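PDB 4MY0: GCN5-related N-acetyltransferase from Kribbella flavida, which binds acetyl-coenzyme A and probably transfers its acetyl group to an amino group of a substrate, perhaps an aminoglycoside. Local coordinates for residues Leu22-Arg25 with Ala26-Gly30; Arg37-Trp40 with Val41-Ala44; Val88-Pro92 with Glu93-Arg97; Arg105-Leu108 with Glu109-Asp113. One frame throughout, in Å; residues are numbered along the deposited sequence.

In the fold
Of the four contacts, interaction 3 is the buried one, interactions 1 and 4 are partly buried, and interaction 2 lies at the surface. Interactions 1 and 3 both touch the AC8 ligand and the second subunit, and Arg95 joins them through Arg27 O and, more weakly, Ser28 OG. Interaction 2 lies on the next helix after interaction 1, and the two meet where Leu22 packs on Arg37 and Trp40. Interaction 4 touches none of the others, yet its helix 99-113 follows the strand and loop of interaction 3. Chemistry changes with place: main-chain polar groups serve the ligand in interaction 3, whereas interactions 2 and 4 put an i to i+3 salt bridge on the outer flank of a helix whose other side packs on neighbouring elements.

Interaction 1: residues Leu22-Arg25 with Ala26-Gly30; sequences LRVR and ARSFG. With AC8 ([(2R,3R,4R,5R)-5-(6-amino-9H-purin-9-yl)-3,4-bis(phosphonooxy)tetrahydrofuran-2-yl]methyl (3R)-3-hydroxy-2,2-dimethyl-4-oxo-4-({3-oxo-3-[(2-sulfanylethyl)amino]propyl}amino)butyl dihydrogen diphosphate), chain L.
Arg25 reaches across Phe29 to Gly30, four and five residues further on, where the chain leaves helix 18-26. Its CB lies against the amide N of Ala26, the next residue. CG stands opposite the backbone N (chi1 -175°), a turn that brings it beside the carbonyl carbon and to 3.9 Å from Phe29 CD1. From there the chain runs extended: CD packs on Trp40 of helix 34-49, and NE lies in the plane of the Phe29 ring at its edge, 4.0 Å from CD1. CZ and NH1 pass Phe29 CB, which covers one guanidinium face toward the rim. Guanidinium and ring planes stand 79° apart, so this is a crossing rather than a stack. At the tip, NH2 comes to 3.0 Å from Gly30 O, which sits at the guanidinium edge. Replacing Arg25 with an alanine would probably uncover this edge of the Phe29 ring and leave Gly30 O without the guanidinium beside it.

Here the helix ends, Arg27 being the first residue to depart from helical angles, in the stretch of the GNAT domain that borders the ligand pocket. Arg25 O takes two amides, Phe29 N at 2.8 Å in a nearly straight bond (169°) and Ser28 N at 2.9 Å from above the carbonyl plane. Ser28 OG donates to Val24 O at 2.7 Å, pairing a buried hydroxyl with a carbonyl of the last turn. On the ligand side, Phe29 CE2 approaches N4P of AC8 to 3.4 Å, while Ile249 of the second subunit also packs on Phe29.

Interaction 2: residues Arg37-Trp40 with Val41-Ala44; sequences REDW and VRDA
Asp39 and Arg42 form the ionic part of this contact, three residues apart on helix 34-49. Their side chains lie side by side and point the same way, joined by a salt bridge from Arg42 NH2 to Asp39 OD2. The modelled separation of 2.4 Å is unusually short and its exact value doubtful; carboxylate and guanidinium planes stand 87° apart, so the two groups do not meet as a flat, two-pronged pair.

Backbone hydrogen bonds follow the helical pattern. Val41 N reaches Arg37 O at 2.9 Å and Ala44 N reaches Trp40 O at 2.7 Å, while the bonds of Arg42 N to Glu38 O and of Asp43 N to Asp39 O are weak.

Apolar contact centres on Trp40. With CG opposite the backbone N (chi1 -173°), the indole reaches Ala44, whose CB sits over one face in a CH-pi contact, 4.1 Å from the centroid of the six-membered ring and 25° off its normal.

Such i to i+3 and i to i+4 pairing marks an amphipathic helix, here in the N-terminal GNAT domain. Arg37 bridges to Asp19 of helix 18-26, where Trp40 packs on Val21 and Leu22, and Ala44 on Leu18. Both also meet Phe53 of strand 53-58, while Asp43 pairs with Lys194 of helix 192-200.

Interaction 3: residues Val88-Pro92 with Glu93-Arg97; sequences VVVAP and EYRGR. With AC8 ([(2R,3R,4R,5R)-5-(6-amino-9H-purin-9-yl)-3,4-bis(phosphonooxy)tetrahydrofuran-2-yl]methyl (3R)-3-hydroxy-2,2-dimethyl-4-oxo-4-({3-oxo-3-[(2-sulfanylethyl)amino]propyl}amino)butyl dihydrogen diphosphate), chain L.
Ala91 O accepts the amide of Tyr94 at 2.8 Å, with the donor 45° out of the carbonyl plane, as the chain turns from strand 78-90 into a short 3-10 segment. A weak bond from Arg95 N to Pro92 O follows, and one water donates to both Pro92 O and Arg95 O. The sequence from Arg95 to Gly100 matches the GNAT pyrophosphate-binding signature, Q/R-x-x-G-x-G/A. Accordingly, Gly96 N binds O5A of AC8 at 3.0 Å. Earlier, Val88 O takes N4P of AC8 at 2.8 Å and Val90 N gives to its O9P at 3.0 Å, so the pantetheine arm lines up beside the strand end.

The extended Arg95 side chain folds back over the turn. NE donates to Val90 O at 2.7 Å, the oxygen lying 18° out of the guanidinium plane, with a weak second bond from NH1. Pro92 CA lies over one guanidinium face, and AC8 C7P lies over the centre of the other, 3.7 Å above it.

Arg95 NH1 also bonds Arg27 O beyond helix 18-26, and NH2 bonds Ser245 of the second subunit. Backbone bonds of Val89 to Ala65 and of Ala91 to Val63 join the strand to strand 61-75, and the loop leads on into helix 99-113.

Interaction 4: residues Arg105-Leu108 with Glu109-Asp113; sequences RGVL and ERSRD
Ser111 and Val107 meet one helical turn apart on helix 99-113, and the serine grips the same carbonyl twice. Ser111 N donates to Val107 O at 2.9 Å, and Ser111 OG donates to it at 3.0 Å from the opposite face of the carbonyl plane, 37° out of it. This second bond depends on the first torsion: OG lies beside the backbone N (chi1 -59°), folded back toward the preceding turn. Swapping Ser111 for an alanine removes OG, and would probably leave one face of the Val107 carbonyl without its donor and open a small gap near Val107 CG1.

Glu109 and Arg112 are turned differently. Both chains bend, Glu109 at chi2 and Arg112 at chi3, which turns their ends together: Arg112 NH2 is 2.9 Å from Glu109 OE2. The carboxylate oxygen lies in the guanidinium plane at its edge, in a salt bridge whose hydrogen bond is weak (N-H...O 120°). On its way, Arg112 CG passes 3.3 Å from Leu108 O.

The helix follows the pyrophosphate loop of the GNAT fold and connects strand 78-90 to strand 118-121 in the beta-alpha-beta unit. Val107 and Ser111 face strands 61-75 and 78-90, Leu108 packs on Tyr134 and Leu285, and Arg110 leads away to Asp12 and Gly51. The Ser111 hydroxyl is spent on a main-chain carbonyl, which is consistent with its lying buried against the strands, while the Glu109-Arg112 charges pair on an exposed flank.

Interaction 1: residues Leu22-Arg25 with Ala26-Gly30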
# COMPACT_ATOMS: atom_id res chain seq x y z
N LEU C 22 29.13 -21.07 -2.03
CA LEU C 22 28.11 -20.30 -2.74
C LEU C 22 26.79 -21.05 -2.94
O LEU C 22 25.72 -20.43 -2.88
CB LEU C 22 28.63 -19.80 -4.09
CG LEU C 22 29.55 -18.59 -4.00
CD1 LEU C 22 30.12 -18.25 -5.36
CD2 LEU C 22 28.80 -17.40 -3.42
N ARG C 23 26.86 -22.37 -3.18
CA ARG C 23 25.64 -23.18 -3.27
C ARG C 23 24.89 -23.14 -1.95
O ARG C 23 23.68 -22.93 -1.92
CB ARG C 23 25.95 -24.64 -3.62
CG ARG C 23 24.67 -25.48 -3.84
CD ARG C 23 24.79 -26.93 -3.34
NE ARG C 23 25.99 -27.58 -3.87
CZ ARG C 23 27.04 -27.93 -3.13
NH1 ARG C 23 27.03 -27.72 -1.82
NH2 ARG C 23 28.09 -28.50 -3.70
N VAL C 24 25.61 -23.36 -0.85
CA VAL C 24 24.97 -23.35 0.46
C VAL C 24 24.41 -21.96 0.77
O VAL C 24 23.33 -21.83 1.35
CB VAL C 24 25.95 -23.78 1.57
CG1 VAL C 24 25.24 -23.83 2.93
CG2 VAL C 24 26.55 -25.13 1.25
N ARG C 25 25.13 -20.93 0.38
CA ARG C 25 24.67 -19.57 0.61
C ARG C 25 23.40 -19.29 -0.19
O ARG C 25 22.46 -18.70 0.34
CB ARG C 25 25.75 -18.55 0.23
CG ARG C 25 25.36 -17.13 0.56
CD ARG C 25 26.20 -16.08 -0.18
NE ARG C 25 25.70 -14.74 0.13
CZ ARG C 25 24.60 -14.23 -0.40
NH1 ARG C 25 24.20 -13.01 -0.04
NH2 ARG C 25 23.88 -14.92 -1.28
N ALA C 26 23.37 -19.68 -1.46
CA ALA C 26 22.18 -19.46 -2.29
C ALA C 26 20.92 -20.07 -1.65
O ALA C 26 19.84 -19.50 -1.71
CB ALA C 26 22.39 -20.00 -3.69
N ARG C 27 21.08 -21.24 -1.02
CA ARG C 27 19.94 -21.92 -0.40
C ARG C 27 19.68 -21.43 1.02
O ARG C 27 18.85 -21.99 1.74
CB ARG C 27 20.18 -23.44 -0.39
CG ARG C 27 20.60 -23.97 -1.76
CD ARG C 27 20.49 -25.48 -1.91
NE ARG C 27 20.75 -25.82 -3.31
CZ ARG C 27 20.31 -26.91 -3.93
NH1 ARG C 27 20.60 -27.10 -5.20
NH2 ARG C 27 19.57 -27.80 -3.28
N SER C 28 20.42 -20.39 1.42
CA SER C 28 20.31 -19.81 2.76
C SER C 28 19.83 -18.36 2.72
O SER C 28 18.91 -17.99 3.46
CB SER C 28 21.66 -19.88 3.47
OG SER C 28 22.02 -21.23 3.68
N PHE C 29 20.43 -17.55 1.86
CA PHE C 29 20.16 -16.11 1.81
C PHE C 29 19.46 -15.67 0.55
O PHE C 29 18.82 -14.63 0.54
CB PHE C 29 21.46 -15.30 1.94
CG PHE C 29 22.14 -15.45 3.27
CD1 PHE C 29 23.51 -15.28 3.39
CD2 PHE C 29 21.40 -15.75 4.41
CE1 PHE C 29 24.15 -15.41 4.63
CE2 PHE C 29 22.04 -15.87 5.66
CZ PHE C 29 23.40 -15.70 5.76
N GLY C 30 19.63 -16.43 -0.53
CA GLY C 30 19.12 -16.05 -1.83
C GLY C 30 20.23 -16.05 -2.86
O GLY C 30 21.41 -16.16 -2.51
N1A AC8 L . 14.37 -21.03 14.62
O1A AC8 L . 23.23 -26.30 15.72
P1A AC8 L . 21.77 -26.33 15.29
C1B AC8 L . 17.94 -23.73 17.11
S1P AC8 L . 22.86 -15.45 11.30
C2A AC8 L . 14.42 -21.35 15.93
O2A AC8 L . 21.22 -27.63 14.78
P2A AC8 L . 21.64 -25.21 12.64
C2B AC8 L . 17.90 -25.23 17.29
O2B AC8 L . 16.58 -25.65 17.69
O2C AC8 L . 16.98 -28.12 17.71
C2P AC8 L . 22.20 -17.04 10.70
N3A AC8 L . 15.44 -22.08 16.41
O3A AC8 L . 21.59 -25.13 14.24
C3B AC8 L . 18.95 -25.44 18.39
O3B AC8 L . 18.37 -25.10 19.65
P3B AC8 L . 17.82 -26.15 20.76
O3C AC8 L . 15.88 -27.01 15.74
C3P AC8 L . 22.25 -16.84 9.20
C4A AC8 L . 16.43 -22.50 15.57
O4A AC8 L . 22.70 -26.21 12.22
C4B AC8 L . 19.97 -24.35 18.14
O4B AC8 L . 19.30 -23.37 17.34
O4C AC8 L . 14.64 -27.17 17.93
P4C AC8 L . 15.98 -27.09 17.24
N4P AC8 L . 21.75 -17.92 8.36
C5A AC8 L . 16.40 -22.17 14.22
O5A AC8 L . 20.23 -25.34 12.14
C5B AC8 L . 21.21 -24.85 17.40
O5B AC8 L . 20.79 -25.84 16.46
C5P AC8 L . 20.49 -18.33 8.17
O5P AC8 L . 19.56 -17.83 8.79
C6A AC8 L . 15.33 -21.42 13.75
N6A AC8 L . 15.25 -21.08 12.44
O6A AC8 L . 22.14 -23.73 12.29
C6P AC8 L . 20.31 -19.41 7.13
N7A AC8 L . 17.49 -22.72 13.64
O7A AC8 L . 16.91 -27.13 20.04
C7P AC8 L . 19.17 -20.41 7.40
C8A AC8 L . 18.19 -23.36 14.61
O8A AC8 L . 19.08 -26.79 21.32
N8P AC8 L . 19.54 -21.18 8.59
N9A AC8 L . 17.53 -23.23 15.78
O9A AC8 L . 17.08 -25.26 21.73
C9P AC8 L . 20.66 -21.87 8.80
O9P AC8 L . 21.52 -21.94 7.95
CAP AC8 L . 20.84 -22.61 10.12
OAP AC8 L . 19.60 -23.21 10.52
CBP AC8 L . 21.31 -21.71 11.28
CCP AC8 L . 21.35 -22.57 12.55
CDP AC8 L . 22.71 -21.17 10.99
CEP AC8 L . 20.36 -20.55 11.51

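Interaction 2: residues Arg37-Trp40 with Val41-Ala44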
# COMPACT_ATOMS: atom_id res chain seq x y z
N ARG C 37 28.55 -11.80 -7.37
CA ARG C 37 29.28 -13.04 -7.12
C ARG C 37 30.78 -12.80 -7.30
O ARG C 37 31.59 -13.21 -6.46
CB ARG C 37 28.80 -14.12 -8.09
CG ARG C 37 29.35 -15.50 -7.82
CD ARG C 37 28.89 -16.48 -8.88
NE ARG C 37 29.26 -17.86 -8.55
CZ ARG C 37 30.46 -18.39 -8.80
NH1 ARG C 37 30.70 -19.64 -8.46
NH2 ARG C 37 31.40 -17.66 -9.38
N GLU C 38 31.12 -12.15 -8.40
CA GLU C 38 32.49 -11.72 -8.68
C GLU C 38 33.12 -10.99 -7.50
O GLU C 38 34.26 -11.28 -7.12
CB GLU C 38 32.50 -10.80 -9.91
CG GLU C 38 33.83 -10.11 -10.16
CD GLU C 38 34.00 -9.69 -11.61
OE1 GLU C 38 35.07 -9.96 -12.18
OE2 GLU C 38 33.05 -9.11 -12.17
N ASP C 39 32.38 -10.06 -6.92
CA ASP C 39 32.84 -9.30 -5.76
C ASP C 39 32.88 -10.14 -4.49
O ASP C 39 33.58 -9.80 -3.53
CB ASP C 39 31.97 -8.06 -5.54
CG ASP C 39 32.25 -6.95 -6.55
OD1 ASP C 39 31.60 -6.93 -7.62
OD2 ASP C 39 33.12 -6.09 -6.27
N TRP C 40 32.12 -11.23 -4.47
CA TRP C 40 32.04 -12.08 -3.28
C TRP C 40 33.23 -13.03 -3.23
O TRP C 40 33.85 -13.20 -2.18
CB TRP C 40 30.72 -12.86 -3.26
CG TRP C 40 30.47 -13.64 -2.00
CD1 TRP C 40 29.69 -13.27 -0.93
CD2 TRP C 40 30.99 -14.94 -1.69
NE1 TRP C 40 29.69 -14.27 0.03
CE2 TRP C 40 30.49 -15.30 -0.42
CE3 TRP C 40 31.82 -15.84 -2.37
CZ2 TRP C 40 30.81 -16.53 0.19
CZ3 TRP C 40 32.14 -17.04 -1.76
CH2 TRP C 40 31.64 -17.38 -0.50
N VAL C 41 33.55 -13.63 -4.38
CA VAL C 41 34.70 -14.51 -4.50
C VAL C 41 36.00 -13.80 -4.16
O VAL C 41 36.81 -14.30 -3.37
CB VAL C 41 34.80 -15.09 -5.92
CG1 VAL C 41 36.06 -15.94 -6.06
CG2 VAL C 41 33.57 -15.90 -6.23
N ARG C 42 36.20 -12.62 -4.74
CA ARG C 42 37.39 -11.82 -4.47
C ARG C 42 37.50 -11.49 -2.98
O ARG C 42 38.57 -11.59 -2.39
CB ARG C 42 37.38 -10.54 -5.31
CG ARG C 42 38.59 -9.64 -5.10
CD ARG C 42 38.52 -8.36 -5.93
NE ARG C 42 37.42 -7.49 -5.52
CZ ARG C 42 36.36 -7.20 -6.27
NH1 ARG C 42 36.25 -7.71 -7.49
NH2 ARG C 42 35.42 -6.39 -5.81
N ASP C 43 36.38 -11.12 -2.37
CA ASP C 43 36.36 -10.86 -0.93
C ASP C 43 36.63 -12.13 -0.12
O ASP C 43 37.33 -12.10 0.89
CB ASP C 43 35.02 -10.23 -0.51
CG ASP C 43 35.04 -8.71 -0.58
OD1 ASP C 43 35.43 -8.08 0.44
OD2 ASP C 43 34.67 -8.15 -1.63
N ALA C 44 36.07 -13.25 -0.57
CA ALA C 44 36.19 -14.51 0.17
C ALA C 44 37.65 -15.01 0.24
O ALA C 44 38.07 -15.55 1.26
CB ALA C 44 35.28 -15.57 -0.46

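Interaction 3: residues Val88-Pro92 with Glu93-Arg97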
# COMPACT_ATOMS: atom_id res chain seq x y z
N VAL C 88 26.90 -16.80 8.14
CA VAL C 88 26.70 -18.11 8.75
C VAL C 88 25.62 -18.87 7.99
O VAL C 88 24.46 -18.47 8.00
CB VAL C 88 26.30 -17.99 10.23
CG1 VAL C 88 26.28 -19.40 10.90
CG2 VAL C 88 27.29 -17.09 10.96
N VAL C 89 25.99 -19.97 7.32
CA VAL C 89 25.04 -20.72 6.48
C VAL C 89 25.17 -22.24 6.66
O VAL C 89 26.28 -22.75 6.79
CB VAL C 89 25.19 -20.37 4.97
CG1 VAL C 89 24.92 -18.87 4.76
CG2 VAL C 89 26.58 -20.71 4.47
N VAL C 90 24.04 -22.94 6.69
CA VAL C 90 24.04 -24.41 6.75
C VAL C 90 23.09 -24.93 5.66
O VAL C 90 21.99 -24.38 5.48
CB VAL C 90 23.59 -24.91 8.13
CG1 VAL C 90 23.53 -26.45 8.16
CG2 VAL C 90 24.51 -24.35 9.26
N ALA C 91 23.51 -25.96 4.91
CA ALA C 91 22.64 -26.51 3.85
C ALA C 91 21.31 -26.99 4.44
O ALA C 91 21.30 -27.54 5.54
CB ALA C 91 23.35 -27.65 3.11
N PRO C 92 20.19 -26.77 3.71
CA PRO C 92 18.86 -27.05 4.29
C PRO C 92 18.70 -28.44 4.89
O PRO C 92 18.15 -28.56 6.00
CB PRO C 92 17.91 -26.87 3.09
CG PRO C 92 18.58 -25.79 2.27
CD PRO C 92 20.09 -26.12 2.38
N GLU C 93 19.19 -29.48 4.22
CA GLU C 93 18.99 -30.84 4.71
C GLU C 93 19.96 -31.17 5.84
O GLU C 93 19.95 -32.29 6.37
CB GLU C 93 19.06 -31.86 3.55
CG GLU C 93 20.48 -32.31 3.14
CD GLU C 93 21.22 -31.28 2.29
OE1 GLU C 93 22.18 -31.67 1.56
OE2 GLU C 93 20.87 -30.08 2.35
N TYR C 94 20.79 -30.19 6.23
CA TYR C 94 21.70 -30.40 7.35
C TYR C 94 21.38 -29.54 8.58
O TYR C 94 22.09 -29.63 9.58
CB TYR C 94 23.17 -30.22 6.92
CG TYR C 94 23.71 -31.45 6.25
CD1 TYR C 94 24.24 -32.50 7.01
CD2 TYR C 94 23.65 -31.60 4.87
CE1 TYR C 94 24.72 -33.65 6.40
CE2 TYR C 94 24.12 -32.76 4.25
CZ TYR C 94 24.65 -33.77 5.03
OH TYR C 94 25.11 -34.92 4.42
N ARG C 95 20.33 -28.72 8.50
CA ARG C 95 19.93 -27.86 9.63
C ARG C 95 19.19 -28.62 10.73
O ARG C 95 18.57 -29.65 10.46
CB ARG C 95 19.04 -26.71 9.12
CG ARG C 95 19.69 -25.86 8.04
CD ARG C 95 18.71 -24.86 7.39
NE ARG C 95 19.38 -24.12 6.30
CZ ARG C 95 18.76 -23.53 5.29
NH1 ARG C 95 19.48 -22.89 4.37
NH2 ARG C 95 17.42 -23.57 5.17
N GLY C 96 19.25 -28.12 11.96
CA GLY C 96 18.51 -28.73 13.06
C GLY C 96 19.11 -30.04 13.54
O GLY C 96 18.43 -30.88 14.12
N ARG C 97 20.41 -30.19 13.29
CA ARG C 97 21.14 -31.43 13.60
C ARG C 97 22.45 -31.17 14.34
O ARG C 97 23.27 -32.08 14.48
CB ARG C 97 21.45 -32.16 12.29
CG ARG C 97 20.19 -32.51 11.51
CD ARG C 97 20.46 -33.06 10.13
NE ARG C 97 19.27 -32.87 9.30
CZ ARG C 97 18.22 -33.69 9.28
NH1 ARG C 97 17.18 -33.41 8.50
NH2 ARG C 97 18.21 -34.78 10.02
N1A AC8 L . 14.37 -21.03 14.62
O1A AC8 L . 23.23 -26.30 15.72
P1A AC8 L . 21.77 -26.33 15.29
C1B AC8 L . 17.94 -23.73 17.11
S1P AC8 L . 22.86 -15.45 11.30
C2A AC8 L . 14.42 -21.35 15.93
O2A AC8 L . 21.22 -27.63 14.78
P2A AC8 L . 21.64 -25.21 12.64
C2B AC8 L . 17.90 -25.23 17.29
O2B AC8 L . 16.58 -25.65 17.69
O2C AC8 L . 16.98 -28.12 17.71
C2P AC8 L . 22.20 -17.04 10.70
N3A AC8 L . 15.44 -22.08 16.41
O3A AC8 L . 21.59 -25.13 14.24
C3B AC8 L . 18.95 -25.44 18.39
O3B AC8 L . 18.37 -25.10 19.65
P3B AC8 L . 17.82 -26.15 20.76
O3C AC8 L . 15.88 -27.01 15.74
C3P AC8 L . 22.25 -16.84 9.20
C4A AC8 L . 16.43 -22.50 15.57
O4A AC8 L . 22.70 -26.21 12.22
C4B AC8 L . 19.97 -24.35 18.14
O4B AC8 L . 19.30 -23.37 17.34
O4C AC8 L . 14.64 -27.17 17.93
P4C AC8 L . 15.98 -27.09 17.24
N4P AC8 L . 21.75 -17.92 8.36
C5A AC8 L . 16.40 -22.17 14.22
O5A AC8 L . 20.23 -25.34 12.14
C5B AC8 L . 21.21 -24.85 17.40
O5B AC8 L . 20.79 -25.84 16.46
C5P AC8 L . 20.49 -18.33 8.17
O5P AC8 L . 19.56 -17.83 8.79
C6A AC8 L . 15.33 -21.42 13.75
N6A AC8 L . 15.25 -21.08 12.44
O6A AC8 L . 22.14 -23.73 12.29
C6P AC8 L . 20.31 -19.41 7.13
N7A AC8 L . 17.49 -22.72 13.64
O7A AC8 L . 16.91 -27.13 20.04
C7P AC8 L . 19.17 -20.41 7.40
C8A AC8 L . 18.19 -23.36 14.61
O8A AC8 L . 19.08 -26.79 21.32
N8P AC8 L . 19.54 -21.18 8.59
N9A AC8 L . 17.53 -23.23 15.78
O9A AC8 L . 17.08 -25.26 21.73
C9P AC8 L . 20.66 -21.87 8.80
O9P AC8 L . 21.52 -21.94 7.95
CAP AC8 L . 20.84 -22.61 10.12
OAP AC8 L . 19.60 -23.21 10.52
CBP AC8 L . 21.31 -21.71 11.28
CCP AC8 L . 21.35 -22.57 12.55
CDP AC8 L . 22.71 -21.17 10.99
CEP AC8 L . 20.36 -20.55 11.51
O HOH W 1 17.58 -30.42 7.85

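Interaction 4: residues Arg105-Leu108 with Glu109-Asp113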
# COMPACT_ATOMS: atom_id res chain seq x y z
N ARG C 105 31.25 -23.23 17.23
CA ARG C 105 32.29 -23.54 18.22
C ARG C 105 33.67 -23.48 17.59
O ARG C 105 34.61 -22.99 18.21
CB ARG C 105 32.04 -24.90 18.88
CG ARG C 105 30.86 -24.85 19.83
CD ARG C 105 30.57 -26.20 20.44
NE ARG C 105 29.25 -26.19 21.08
CZ ARG C 105 28.24 -26.97 20.71
NH1 ARG C 105 28.40 -27.84 19.72
NH2 ARG C 105 27.07 -26.90 21.34
N GLY C 106 33.80 -23.97 16.35
CA GLY C 106 35.05 -23.86 15.62
C GLY C 106 35.38 -22.40 15.35
O GLY C 106 36.54 -21.99 15.42
N VAL C 107 34.35 -21.61 15.06
CA VAL C 107 34.53 -20.18 14.83
C VAL C 107 35.03 -19.44 16.08
O VAL C 107 35.97 -18.63 16.01
CB VAL C 107 33.23 -19.52 14.30
CG1 VAL C 107 33.30 -18.01 14.44
CG2 VAL C 107 32.99 -19.90 12.86
N LEU C 108 34.43 -19.73 17.23
CA LEU C 108 34.87 -19.12 18.48
C LEU C 108 36.30 -19.53 18.81
O LEU C 108 37.10 -18.71 19.27
CB LEU C 108 33.97 -19.53 19.63
CG LEU C 108 32.55 -18.96 19.62
CD1 LEU C 108 31.83 -19.34 20.91
CD2 LEU C 108 32.54 -17.46 19.43
N GLU C 109 36.62 -20.79 18.57
CA GLU C 109 37.98 -21.25 18.84
C GLU C 109 39.00 -20.54 17.94
O GLU C 109 40.05 -20.08 18.41
CB GLU C 109 38.07 -22.77 18.70
CG GLU C 109 39.31 -23.34 19.37
CD GLU C 109 39.48 -22.82 20.80
OE1 GLU C 109 38.49 -22.80 21.56
OE2 GLU C 109 40.61 -22.41 21.16
N ARG C 110 38.69 -20.42 16.65
CA ARG C 110 39.60 -19.73 15.72
C ARG C 110 39.76 -18.26 16.16
O ARG C 110 40.88 -17.73 16.20
CB ARG C 110 39.09 -19.82 14.28
CG ARG C 110 39.94 -19.07 13.24
CD ARG C 110 41.40 -19.57 13.22
NE ARG C 110 41.48 -21.03 13.08
CZ ARG C 110 41.37 -21.67 11.92
NH1 ARG C 110 41.18 -21.00 10.79
NH2 ARG C 110 41.45 -23.00 11.89
N SER C 111 38.65 -17.62 16.50
CA SER C 111 38.71 -16.23 16.99
C SER C 111 39.61 -16.07 18.22
O SER C 111 40.40 -15.12 18.29
CB SER C 111 37.32 -15.69 17.26
OG SER C 111 36.52 -15.72 16.08
N ARG C 112 39.50 -16.97 19.20
CA ARG C 112 40.36 -16.94 20.39
C ARG C 112 41.81 -17.15 20.01
O ARG C 112 42.70 -16.46 20.52
CB ARG C 112 39.97 -18.03 21.39
CG ARG C 112 38.61 -17.88 22.03
CD ARG C 112 38.32 -19.06 22.95
NE ARG C 112 39.11 -19.02 24.18
CZ ARG C 112 40.20 -19.75 24.41
NH1 ARG C 112 40.84 -19.65 25.57
NH2 ARG C 112 40.64 -20.59 23.47
N ASP C 113 42.07 -18.13 19.14
CA ASP C 113 43.44 -18.45 18.72
C ASP C 113 44.12 -17.24 18.08
O ASP C 113 45.33 -17.07 18.19
CB ASP C 113 43.45 -19.63 17.75
CG ASP C 113 43.18 -20.95 18.43
OD1 ASP C 113 43.26 -20.99 19.68
OD2 ASP C 113 42.88 -21.94 17.72